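Local structure of dihydrofolate reductase (3VCO) at residues V27-K37 against C161-W170; V148-L156 against G190-V200. The protein catalyses the NADPH-dependent reduction of 7,8-dihydrofolate to tetrahydrofolate, a step needed to make thymidylate, purines and glycine. All coordinates share one frame; numbering follows the deposited sequence.

Contact 1: residues V27-K37 against C161-W170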
loop_
_atom_site.group_PDB
_atom_site.type_symbol
_atom_site.label_atom_id
_atom_site.label_comp_id
_atom_site.label_asym_id
_atom_site.label_seq_id
_atom_site.Cartn_x
_atom_site.Cartn_y
_atom_site.Cartn_z
ATOM N N VAL A 27 -1.685 -0.015 -4.312
ATOM C CA VAL A 27 -2.474 -1.135 -4.804
ATOM C C VAL A 27 -2.144 -1.394 -6.277
ATOM O O VAL A 27 -1.754 -0.456 -7.015
ATOM C CB VAL A 27 -3.975 -0.772 -4.661
ATOM C CG1 VAL A 27 -4.299 0.470 -5.496
ATOM C CG2 VAL A 27 -4.894 -1.949 -5.006
ATOM N N ALA A 28 -2.296 -2.653 -6.702
ATOM C CA ALA A 28 -2.195 -3.042 -8.106
ATOM C C ALA A 28 -3.595 -3.400 -8.550
ATOM O O ALA A 28 -4.307 -4.123 -7.853
ATOM C CB ALA A 28 -1.247 -4.257 -8.296
ATOM N N VAL A 29 -4.030 -2.881 -9.694
ATOM C CA VAL A 29 -5.392 -3.156 -10.145
ATOM C C VAL A 29 -5.441 -3.580 -11.619
ATOM O O VAL A 29 -4.641 -3.112 -12.425
ATOM C CB VAL A 29 -6.348 -1.970 -9.904
ATOM C CG1 VAL A 29 -6.371 -1.615 -8.436
ATOM C CG2 VAL A 29 -5.972 -0.729 -10.782
ATOM N N SER A 30 -6.332 -4.504 -11.942
ATOM C CA SER A 30 -6.597 -4.855 -13.328
ATOM C C SER A 30 -7.506 -3.821 -14.044
ATOM O O SER A 30 -7.938 -2.816 -13.461
ATOM C CB SER A 30 -7.277 -6.231 -13.381
ATOM O OG SER A 30 -8.510 -6.187 -12.689
ATOM N N GLU A 31 -7.807 -4.101 -15.306
ATOM C CA GLU A 31 -8.656 -3.252 -16.141
ATOM C C GLU A 31 -9.952 -2.746 -15.517
ATOM O O GLU A 31 -10.373 -1.623 -15.787
ATOM C CB GLU A 31 -8.956 -3.944 -17.461
ATOM C CG GLU A 31 -9.638 -5.311 -17.372
ATOM C CD GLU A 31 -8.674 -6.479 -17.197
ATOM O OE1 GLU A 31 -7.463 -6.264 -16.857
ATOM O OE2 GLU A 31 -9.157 -7.617 -17.360
ATOM N N ASN A 32 -10.577 -3.567 -14.682
ATOM C CA ASN A 32 -11.779 -3.138 -13.969
ATOM C C ASN A 32 -11.609 -2.843 -12.496
ATOM O O ASN A 32 -12.517 -3.075 -11.707
ATOM C CB ASN A 32 -12.836 -4.195 -14.117
ATOM C CG ASN A 32 -13.276 -4.315 -15.514
ATOM O OD1 ASN A 32 -13.082 -3.384 -16.303
ATOM N ND2 ASN A 32 -13.855 -5.444 -15.857
ATOM N N TRP A 33 -10.460 -2.289 -12.151
ATOM C CA TRP A 33 -9.986 -2.213 -10.773
ATOM C C TRP A 33 -10.318 -3.468 -9.922
ATOM O O TRP A 33 -10.731 -3.348 -8.767
ATOM C CB TRP A 33 -10.399 -0.885 -10.087
ATOM C CG TRP A 33 -9.738 0.389 -10.667
ATOM C CD1 TRP A 33 -9.813 0.852 -11.974
ATOM C CD2 TRP A 33 -8.957 1.366 -9.953
ATOM N NE1 TRP A 33 -9.116 2.034 -12.099
ATOM C CE2 TRP A 33 -8.578 2.367 -10.872
ATOM C CE3 TRP A 33 -8.533 1.487 -8.625
ATOM C CZ2 TRP A 33 -7.799 3.477 -10.495
ATOM C CZ3 TRP A 33 -7.743 2.594 -8.265
ATOM C CH2 TRP A 33 -7.391 3.558 -9.200
ATOM N N GLY A 34 -10.144 -4.659 -10.507
ATOM C CA GLY A 34 -9.931 -5.869 -9.720
ATOM C C GLY A 34 -8.577 -5.772 -8.982
ATOM O O GLY A 34 -7.587 -5.275 -9.532
ATOM N N ILE A 35 -8.521 -6.217 -7.735
ATOM C CA ILE A 35 -7.277 -6.081 -6.946
ATOM C C ILE A 35 -6.199 -7.126 -7.338
ATOM O O ILE A 35 -6.474 -8.330 -7.344
ATOM C CB ILE A 35 -7.538 -6.152 -5.411
ATOM C CG1 ILE A 35 -8.463 -5.028 -4.964
ATOM C CG2 ILE A 35 -6.224 -6.091 -4.632
ATOM C CD1 ILE A 35 -8.796 -5.068 -3.499
ATOM N N GLY A 36 -4.992 -6.635 -7.654
ATOM C CA GLY A 36 -3.848 -7.459 -8.000
ATOM C C GLY A 36 -3.263 -8.209 -6.814
ATOM O O GLY A 36 -2.301 -7.741 -6.175
ATOM N N LYS A 37 -3.861 -9.368 -6.518
ATOM C CA LYS A 37 -3.444 -10.236 -5.426
ATOM C C LYS A 37 -3.696 -11.692 -5.835
ATOM O O LYS A 37 -4.316 -11.957 -6.872
ATOM C CB LYS A 37 -4.240 -9.902 -4.166
ATOM C CG LYS A 37 -5.635 -10.494 -4.192
ATOM C CD LYS A 37 -6.413 -10.186 -2.946
ATOM C CE LYS A 37 -7.755 -10.861 -2.983
ATOM N NZ LYS A 37 -7.704 -12.282 -2.553
ATOM N N CYS A 161 -8.662 -10.899 -12.071
ATOM C CA CYS A 161 -8.613 -10.491 -10.666
ATOM C C CYS A 161 -10.034 -10.239 -10.183
ATOM O O CYS A 161 -10.671 -9.267 -10.598
ATOM C CB CYS A 161 -7.727 -9.242 -10.485
ATOM S SG CYS A 161 -5.985 -9.722 -10.398
ATOM N N ASP A 162 -10.528 -11.123 -9.317
ATOM C CA ASP A 162 -11.951 -11.144 -8.962
ATOM C C ASP A 162 -12.352 -10.624 -7.562
ATOM O O ASP A 162 -13.518 -10.713 -7.198
ATOM C CB ASP A 162 -12.529 -12.545 -9.189
ATOM C CG ASP A 162 -11.663 -13.631 -8.581
ATOM O OD1 ASP A 162 -11.654 -14.763 -9.122
ATOM O OD2 ASP A 162 -10.979 -13.335 -7.568
ATOM N N THR A 163 -11.413 -10.104 -6.776
ATOM C CA THR A 163 -11.772 -9.282 -5.613
ATOM C C THR A 163 -11.650 -7.873 -6.144
ATOM O O THR A 163 -10.758 -7.616 -6.945
ATOM C CB THR A 163 -10.789 -9.501 -4.396
ATOM O OG1 THR A 163 -11.154 -10.696 -3.683
ATOM C CG2 THR A 163 -10.802 -8.325 -3.422
ATOM N N TYR A 164 -12.535 -6.963 -5.741
ATOM C CA TYR A 164 -12.493 -5.607 -6.298
ATOM C C TYR A 164 -12.060 -4.534 -5.357
ATOM O O TYR A 164 -12.337 -4.577 -4.176
ATOM C CB TYR A 164 -13.802 -5.225 -6.993
ATOM C CG TYR A 164 -13.969 -6.004 -8.289
ATOM C CD1 TYR A 164 -13.536 -5.470 -9.510
ATOM C CD2 TYR A 164 -14.531 -7.277 -8.296
ATOM C CE1 TYR A 164 -13.655 -6.184 -10.703
ATOM C CE2 TYR A 164 -14.658 -8.005 -9.495
ATOM C CZ TYR A 164 -14.213 -7.447 -10.684
ATOM O OH TYR A 164 -14.338 -8.146 -11.861
ATOM N N PHE A 165 -11.351 -3.567 -5.913
ATOM C CA PHE A 165 -11.023 -2.350 -5.212
ATOM C C PHE A 165 -12.310 -1.587 -4.900
ATOM O O PHE A 165 -13.284 -1.649 -5.643
ATOM C CB PHE A 165 -10.080 -1.518 -6.064
ATOM C CG PHE A 165 -9.363 -0.436 -5.302
ATOM C CD1 PHE A 165 -8.406 -0.761 -4.340
ATOM C CD2 PHE A 165 -9.660 0.912 -5.534
ATOM C CE1 PHE A 165 -7.730 0.252 -3.628
ATOM C CE2 PHE A 165 -8.999 1.918 -4.817
ATOM C CZ PHE A 165 -8.065 1.586 -3.855
ATOM N N PRO A 166 -12.332 -0.892 -3.756
ATOM C CA PRO A 166 -13.507 -0.112 -3.329
ATOM C C PRO A 166 -13.870 0.896 -4.401
ATOM O O PRO A 166 -13.013 1.227 -5.200
ATOM C CB PRO A 166 -13.014 0.596 -2.056
ATOM C CG PRO A 166 -12.010 -0.335 -1.495
ATOM C CD PRO A 166 -11.327 -1.026 -2.686
ATOM N N LYS A 167 -15.126 1.330 -4.465
ATOM C CA LYS A 167 -15.524 2.317 -5.466
ATOM C C LYS A 167 -14.757 3.633 -5.309
ATOM O O LYS A 167 -14.583 4.145 -4.204
ATOM C CB LYS A 167 -17.034 2.586 -5.432
ATOM C CG LYS A 167 -17.909 1.345 -5.326
ATOM C CD LYS A 167 -17.561 0.285 -6.365
ATOM C CE LYS A 167 -18.625 -0.816 -6.347
ATOM N NZ LYS A 167 -19.007 -1.197 -4.950
ATOM N N VAL A 168 -14.268 4.152 -6.429
ATOM C CA VAL A 168 -13.623 5.460 -6.487
ATOM C C VAL A 168 -14.217 6.086 -7.746
ATOM O O VAL A 168 -14.521 5.355 -8.702
ATOM C CB VAL A 168 -12.105 5.336 -6.722
ATOM C CG1 VAL A 168 -11.447 6.687 -6.575
ATOM C CG2 VAL A 168 -11.481 4.346 -5.766
ATOM N N ASP A 169 -14.392 7.406 -7.779
ATOM C CA ASP A 169 -14.726 8.047 -9.066
ATOM C C ASP A 169 -13.440 8.485 -9.788
ATOM O O ASP A 169 -12.909 9.593 -9.550
ATOM C CB ASP A 169 -15.745 9.183 -8.915
ATOM C CG ASP A 169 -15.464 10.070 -7.727
ATOM O OD1 ASP A 169 -16.084 11.158 -7.656
ATOM O OD2 ASP A 169 -14.633 9.683 -6.868
ATOM N N TRP A 170 -12.918 7.585 -10.630
ATOM C CA TRP A 170 -11.593 7.777 -11.227
ATOM C C TRP A 170 -11.579 8.990 -12.135
ATOM O O TRP A 170 -10.520 9.578 -12.372
ATOM C CB TRP A 170 -11.153 6.579 -12.056
ATOM C CG TRP A 170 -11.470 5.251 -11.493
ATOM C CD1 TRP A 170 -10.877 4.647 -10.428
ATOM C CD2 TRP A 170 -12.426 4.322 -12.011
ATOM N NE1 TRP A 170 -11.428 3.403 -10.232
ATOM C CE2 TRP A 170 -12.378 3.178 -11.194
ATOM C CE3 TRP A 170 -13.329 4.354 -13.085
ATOM C CZ2 TRP A 170 -13.204 2.066 -11.412
ATOM C CZ3 TRP A 170 -14.153 3.251 -13.307
ATOM C CH2 TRP A 170 -14.017 2.093 -12.516
HETATM O O HOH W 1 -8.183 -9.874 -6.616
#
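Trp33 lays its indole against that of Trp170 in a face-to-face stack, the five-membered rings 3.7 Å apart between centroids and their planes 24° from parallel. The two side chains slide past each other in opposite directions, which puts Trp170 NE1 over the middle of the Trp33 ring, 3.1 Å from Trp33 CE2. On the other face of Trp33, toward its rim, lies Val29 CG2, so the indole is held between a ring and a methyl. Phe165 joins this aromatic cluster from the side: it runs alongside Trp33, its CD2 meeting Trp33 CE3 at the edge of the indole, with the ring planes 43° apart. With CG anti to the backbone N (chi1 -163°), the Phe165 ring also reaches Val27, whose CG2 lies 3.8 Å from Phe165 CD1. A flat, wholly apolar ring suits this place, because Tyr137 and Leu141 of helix 134-142 pack on it as well.

Backbone bonds pin the loops together beside the cluster. Phe165 N donates almost straight to Trp33 O at 2.9 Å, and Ile35 N donates to Thr163 O at 2.8 Å; between them Gly34 and Tyr164 form a single beta bridge. In the dihydrofolate reductase fold this is the loop that leaves the first strand of the central sheet, and by similarity Ala28 and Gly34 to Lys37 bind NADP(+). Gly34, lacking a side chain, brings its CA within CA-H...O distance of the carbonyls of both Cys161 and Thr163.

Two further side chains add to the contact. Ile35 CG1 packs at the edge of the Phe165 ring, while the Lys37 chain crosses Thr163 at about a right angle, with Lys37 CE 3.5 Å from Thr163 OG1.

Contact 2: residues V148-L156 against G190-V200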
loop_
_atom_site.group_PDB
_atom_site.type_symbol
_atom_site.label_atom_id
_atom_site.label_comp_id
_atom_site.label_asym_id
_atom_site.label_seq_id
_atom_site.Cartn_x
_atom_site.Cartn_y
_atom_site.Cartn_z
ATOM N N VAL A 148 -6.547 11.423 0.594
ATOM C CA VAL A 148 -5.981 10.139 0.265
ATOM C C VAL A 148 -5.243 10.264 -1.050
ATOM O O VAL A 148 -5.678 10.997 -1.923
ATOM C CB VAL A 148 -7.108 9.116 0.066
ATOM C CG1 VAL A 148 -6.529 7.721 -0.363
ATOM C CG2 VAL A 148 -8.007 9.039 1.335
ATOM N N ARG A 149 -4.121 9.564 -1.160
ATOM C CA ARG A 149 -3.357 9.533 -2.411
ATOM C C ARG A 149 -3.287 8.059 -2.757
ATOM O O ARG A 149 -3.101 7.238 -1.877
ATOM C CB ARG A 149 -1.927 10.074 -2.231
ATOM C CG ARG A 149 -1.052 9.764 -3.477
ATOM C CD ARG A 149 0.242 10.488 -3.458
ATOM N NE ARG A 149 0.003 11.902 -3.705
ATOM C CZ ARG A 149 0.959 12.777 -3.942
ATOM N NH1 ARG A 149 2.240 12.393 -3.978
ATOM N NH2 ARG A 149 0.622 14.027 -4.146
ATOM N N ILE A 150 -3.465 7.712 -4.024
ATOM C CA ILE A 150 -3.350 6.316 -4.422
ATOM C C ILE A 150 -2.164 6.155 -5.369
ATOM O O ILE A 150 -2.123 6.773 -6.414
ATOM C CB ILE A 150 -4.602 5.877 -5.243
ATOM C CG1 ILE A 150 -5.876 5.997 -4.389
ATOM C CG2 ILE A 150 -4.416 4.458 -5.764
ATOM C CD1 ILE A 150 -7.199 5.886 -5.252
ATOM N N TYR A 151 -1.252 5.276 -5.021
ATOM C CA TYR A 151 -0.160 4.860 -5.893
ATOM C C TYR A 151 -0.649 3.572 -6.513
ATOM O O TYR A 151 -0.837 2.559 -5.832
ATOM C CB TYR A 151 1.059 4.555 -5.020
ATOM C CG TYR A 151 1.694 5.801 -4.457
ATOM C CD1 TYR A 151 2.744 6.434 -5.147
ATOM C CD2 TYR A 151 1.204 6.395 -3.278
ATOM C CE1 TYR A 151 3.342 7.587 -4.637
ATOM C CE2 TYR A 151 1.798 7.571 -2.765
ATOM C CZ TYR A 151 2.866 8.146 -3.460
ATOM O OH TYR A 151 3.440 9.290 -2.974
ATOM N N CYS A 152 -0.865 3.609 -7.808
ATOM C CA CYS A 152 -1.565 2.542 -8.456
ATOM C C CYS A 152 -0.667 1.907 -9.535
ATOM O O CYS A 152 -0.087 2.602 -10.370
ATOM C CB CYS A 152 -2.848 3.121 -9.110
ATOM S SG CYS A 152 -3.891 1.867 -9.860
ATOM N N THR A 153 -0.560 0.584 -9.504
ATOM C CA THR A 153 -0.062 -0.139 -10.658
ATOM C C THR A 153 -1.247 -0.675 -11.421
ATOM O O THR A 153 -1.947 -1.552 -10.942
ATOM C CB THR A 153 0.822 -1.281 -10.197
ATOM O OG1 THR A 153 1.805 -0.702 -9.327
ATOM C CG2 THR A 153 1.480 -1.972 -11.384
ATOM N N HIS A 154 -1.448 -0.159 -12.619
ATOM C CA HIS A 154 -2.461 -0.691 -13.545
ATOM C C HIS A 154 -1.912 -1.867 -14.325
ATOM O O HIS A 154 -0.847 -1.783 -14.900
ATOM C CB HIS A 154 -2.880 0.385 -14.539
ATOM C CG HIS A 154 -3.581 1.553 -13.904
ATOM N ND1 HIS A 154 -4.933 1.559 -13.625
ATOM C CD2 HIS A 154 -3.122 2.774 -13.549
ATOM C CE1 HIS A 154 -5.266 2.718 -13.084
ATOM N NE2 HIS A 154 -4.183 3.465 -13.005
ATOM N N ILE A 155 -2.663 -2.953 -14.391
ATOM C CA ILE A 155 -2.178 -4.152 -15.045
ATOM C C ILE A 155 -3.195 -4.616 -16.069
ATOM O O ILE A 155 -4.381 -4.432 -15.856
ATOM C CB ILE A 155 -2.002 -5.243 -13.997
ATOM C CG1 ILE A 155 -0.903 -4.831 -13.016
ATOM C CG2 ILE A 155 -1.678 -6.573 -14.652
ATOM C CD1 ILE A 155 -0.759 -5.784 -11.808
ATOM N N LEU A 156 -2.725 -5.142 -17.198
ATOM C CA LEU A 156 -3.588 -5.836 -18.124
ATOM C C LEU A 156 -3.437 -7.310 -17.808
ATOM O O LEU A 156 -2.388 -7.928 -18.049
ATOM C CB LEU A 156 -3.252 -5.518 -19.571
ATOM C CG LEU A 156 -3.983 -4.308 -20.140
ATOM C CD1 LEU A 156 -3.818 -4.293 -21.631
ATOM C CD2 LEU A 156 -5.461 -4.311 -19.757
ATOM N N GLY A 190 3.709 -12.394 -18.043
ATOM C CA GLY A 190 2.515 -12.253 -18.851
ATOM C C GLY A 190 1.874 -10.902 -18.623
ATOM O O GLY A 190 0.799 -10.626 -19.152
ATOM N N PHE A 191 2.551 -10.058 -17.847
ATOM C CA PHE A 191 1.962 -8.809 -17.355
ATOM C C PHE A 191 2.430 -7.571 -18.094
ATOM O O PHE A 191 3.618 -7.372 -18.349
ATOM C CB PHE A 191 2.235 -8.629 -15.853
ATOM C CG PHE A 191 1.589 -9.674 -15.010
ATOM C CD1 PHE A 191 0.258 -9.556 -14.646
ATOM C CD2 PHE A 191 2.296 -10.803 -14.620
ATOM C CE1 PHE A 191 -0.354 -10.536 -13.892
ATOM C CE2 PHE A 191 1.698 -11.786 -13.861
ATOM C CZ PHE A 191 0.367 -11.657 -13.497
ATOM N N THR A 192 1.473 -6.727 -18.425
ATOM C CA THR A 192 1.775 -5.421 -18.959
ATOM C C THR A 192 1.186 -4.425 -17.964
ATOM O O THR A 192 0.078 -4.620 -17.503
ATOM C CB THR A 192 1.142 -5.225 -20.354
ATOM O OG1 THR A 192 1.674 -6.168 -21.294
ATOM C CG2 THR A 192 1.424 -3.845 -20.844
ATOM N N PHE A 193 1.933 -3.385 -17.607
ATOM C CA PHE A 193 1.519 -2.519 -16.513
ATOM C C PHE A 193 2.113 -1.119 -16.627
ATOM O O PHE A 193 3.022 -0.855 -17.419
ATOM C CB PHE A 193 1.833 -3.136 -15.127
ATOM C CG PHE A 193 3.273 -3.592 -14.973
ATOM C CD1 PHE A 193 3.657 -4.856 -15.402
ATOM C CD2 PHE A 193 4.232 -2.746 -14.430
ATOM C CE1 PHE A 193 4.972 -5.269 -15.309
ATOM C CE2 PHE A 193 5.554 -3.156 -14.322
ATOM C CZ PHE A 193 5.922 -4.421 -14.750
ATOM N N LYS A 194 1.547 -0.207 -15.871
ATOM C CA LYS A 194 2.089 1.133 -15.835
ATOM C C LYS A 194 1.771 1.681 -14.470
ATOM O O LYS A 194 0.871 1.169 -13.780
ATOM C CB LYS A 194 1.491 1.995 -16.931
ATOM C CG LYS A 194 0.090 2.487 -16.643
ATOM C CD LYS A 194 -0.489 3.271 -17.808
ATOM C CE LYS A 194 0.090 4.668 -17.925
ATOM N NZ LYS A 194 -0.768 5.502 -18.838
ATOM N N PHE A 195 2.515 2.698 -14.078
ATOM C CA PHE A 195 2.428 3.255 -12.723
ATOM C C PHE A 195 1.779 4.621 -12.779
ATOM O O PHE A 195 2.166 5.456 -13.566
ATOM C CB PHE A 195 3.822 3.379 -12.095
ATOM C CG PHE A 195 4.584 2.063 -12.046
ATOM C CD1 PHE A 195 4.127 1.005 -11.266
ATOM C CD2 PHE A 195 5.740 1.885 -12.780
ATOM C CE1 PHE A 195 4.810 -0.224 -11.224
ATOM C CE2 PHE A 195 6.418 0.673 -12.743
ATOM C CZ PHE A 195 5.931 -0.386 -11.981
ATOM N N CYS A 196 0.811 4.853 -11.910
ATOM C CA CYS A 196 0.080 6.122 -11.903
ATOM C C CYS A 196 -0.156 6.506 -10.446
ATOM O O CYS A 196 -0.307 5.649 -9.568
ATOM C CB CYS A 196 -1.262 5.978 -12.620
ATOM S SG CYS A 196 -1.167 5.855 -14.412
ATOM N N VAL A 197 -0.137 7.805 -10.185
ATOM C CA VAL A 197 -0.341 8.314 -8.847
ATOM C C VAL A 197 -1.486 9.343 -8.853
ATOM O O VAL A 197 -1.524 10.235 -9.700
ATOM C CB VAL A 197 0.919 8.973 -8.347
ATOM C CG1 VAL A 197 0.719 9.458 -6.940
ATOM C CG2 VAL A 197 2.115 7.970 -8.435
ATOM N N TYR A 198 -2.416 9.190 -7.916
ATOM C CA TYR A 198 -3.625 9.984 -7.935
ATOM C C TYR A 198 -3.891 10.608 -6.590
ATOM O O TYR A 198 -3.739 9.950 -5.565
ATOM C CB TYR A 198 -4.841 9.111 -8.263
ATOM C CG TYR A 198 -4.773 8.331 -9.586
ATOM C CD1 TYR A 198 -4.962 8.964 -10.810
ATOM C CD2 TYR A 198 -4.525 6.976 -9.582
ATOM C CE1 TYR A 198 -4.898 8.245 -12.005
ATOM C CE2 TYR A 198 -4.473 6.245 -10.768
ATOM C CZ TYR A 198 -4.643 6.876 -11.959
ATOM O OH TYR A 198 -4.584 6.130 -13.098
ATOM N N ASP A 199 -4.330 11.861 -6.615
ATOM C CA ASP A 199 -4.880 12.507 -5.432
ATOM C C ASP A 199 -6.383 12.476 -5.531
ATOM O O ASP A 199 -6.943 12.857 -6.543
ATOM C CB ASP A 199 -4.378 13.947 -5.322
ATOM C CG ASP A 199 -2.975 14.006 -4.803
ATOM O OD1 ASP A 199 -2.595 13.110 -4.025
ATOM O OD2 ASP A 199 -2.246 14.929 -5.178
ATOM N N VAL A 200 -7.027 11.987 -4.478
ATOM C CA VAL A 200 -8.471 11.943 -4.445
ATOM C C VAL A 200 -8.887 13.307 -3.945
ATOM O O VAL A 200 -8.447 13.720 -2.876
ATOM C CB VAL A 200 -8.983 10.829 -3.486
ATOM C CG1 VAL A 200 -10.507 10.794 -3.441
ATOM C CG2 VAL A 200 -8.375 9.454 -3.875
HETATM O O HOH W 2 -4.198 13.495 -1.576
#
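Arg149 grips Asp199 side-on in a salt bridge across an antiparallel ribbon of the dihydrofolate reductase sheet, strand 148-156 pairing with the C-terminal strand 191-200. Arg149 NE donates to Asp199 OD1 at 2.9 Å, nearly in the guanidinium plane, and Arg149 NH2 reaches Asp199 OD2 on its syn lone pair at 3.2 Å. The two flat groups are turned 33° apart, and a bend at chi3 (-72°) brings the guanidinium round to the carboxylate. Arg149 and Asp199 stand directly opposite as a non-hydrogen-bonded pair, with both side chains on one face of the sheet.

Along that face Val197, branched at CB and compact, holds CG1 over the Tyr151 ring in a CH-pi contact and touches Arg149 CD with the same methyl. Farther on, Thr153 OG1 lies at the edge of the Phe195 ring but makes its hydrogen bond to Asp48, a substrate-binding residue by similarity; Phe195 in turn stacks on Phe51.

Backbone bonds in both directions at Ile150-Tyr198, Cys152-Cys196 and His154-Lys194 fix the register that aligns these side chains. On the opposite face His154 and Tyr198, four residues apart in register, lean toward each other over the Cys152-Cys196 pair. Their rings meet rim to rim with planes at 85°, and Cys152 SG sits over one face of the imidazole, toward its rim, while His154 NE2 and Tyr198 OH share a hydrogen bond of 2.7 Å.

Overall arrangement
Strands 23-29 and 148-156 are parallel neighbours in one sheet, and through them contact 1 and contact 2, with centres about 10 Å apart, join directly. Val29 N lies 2.8 Å from Thr153 O and Val29 O the same distance from Ile155 N, both probable hydrogen bonds. Side chains meet too: Trp33 CZ2 packs 3.7 Å from His154 CE1, linking the aromatic cluster of contact 1 to the histidine-tyrosine face of contact 2. By similarity, contact 1 supplies part of the NADP(+) site, whereas the other face of contact 2 borders the substrate site and also nears the cofactor site, the side chain of Ile155 lying about 4 Å from that of Ala28.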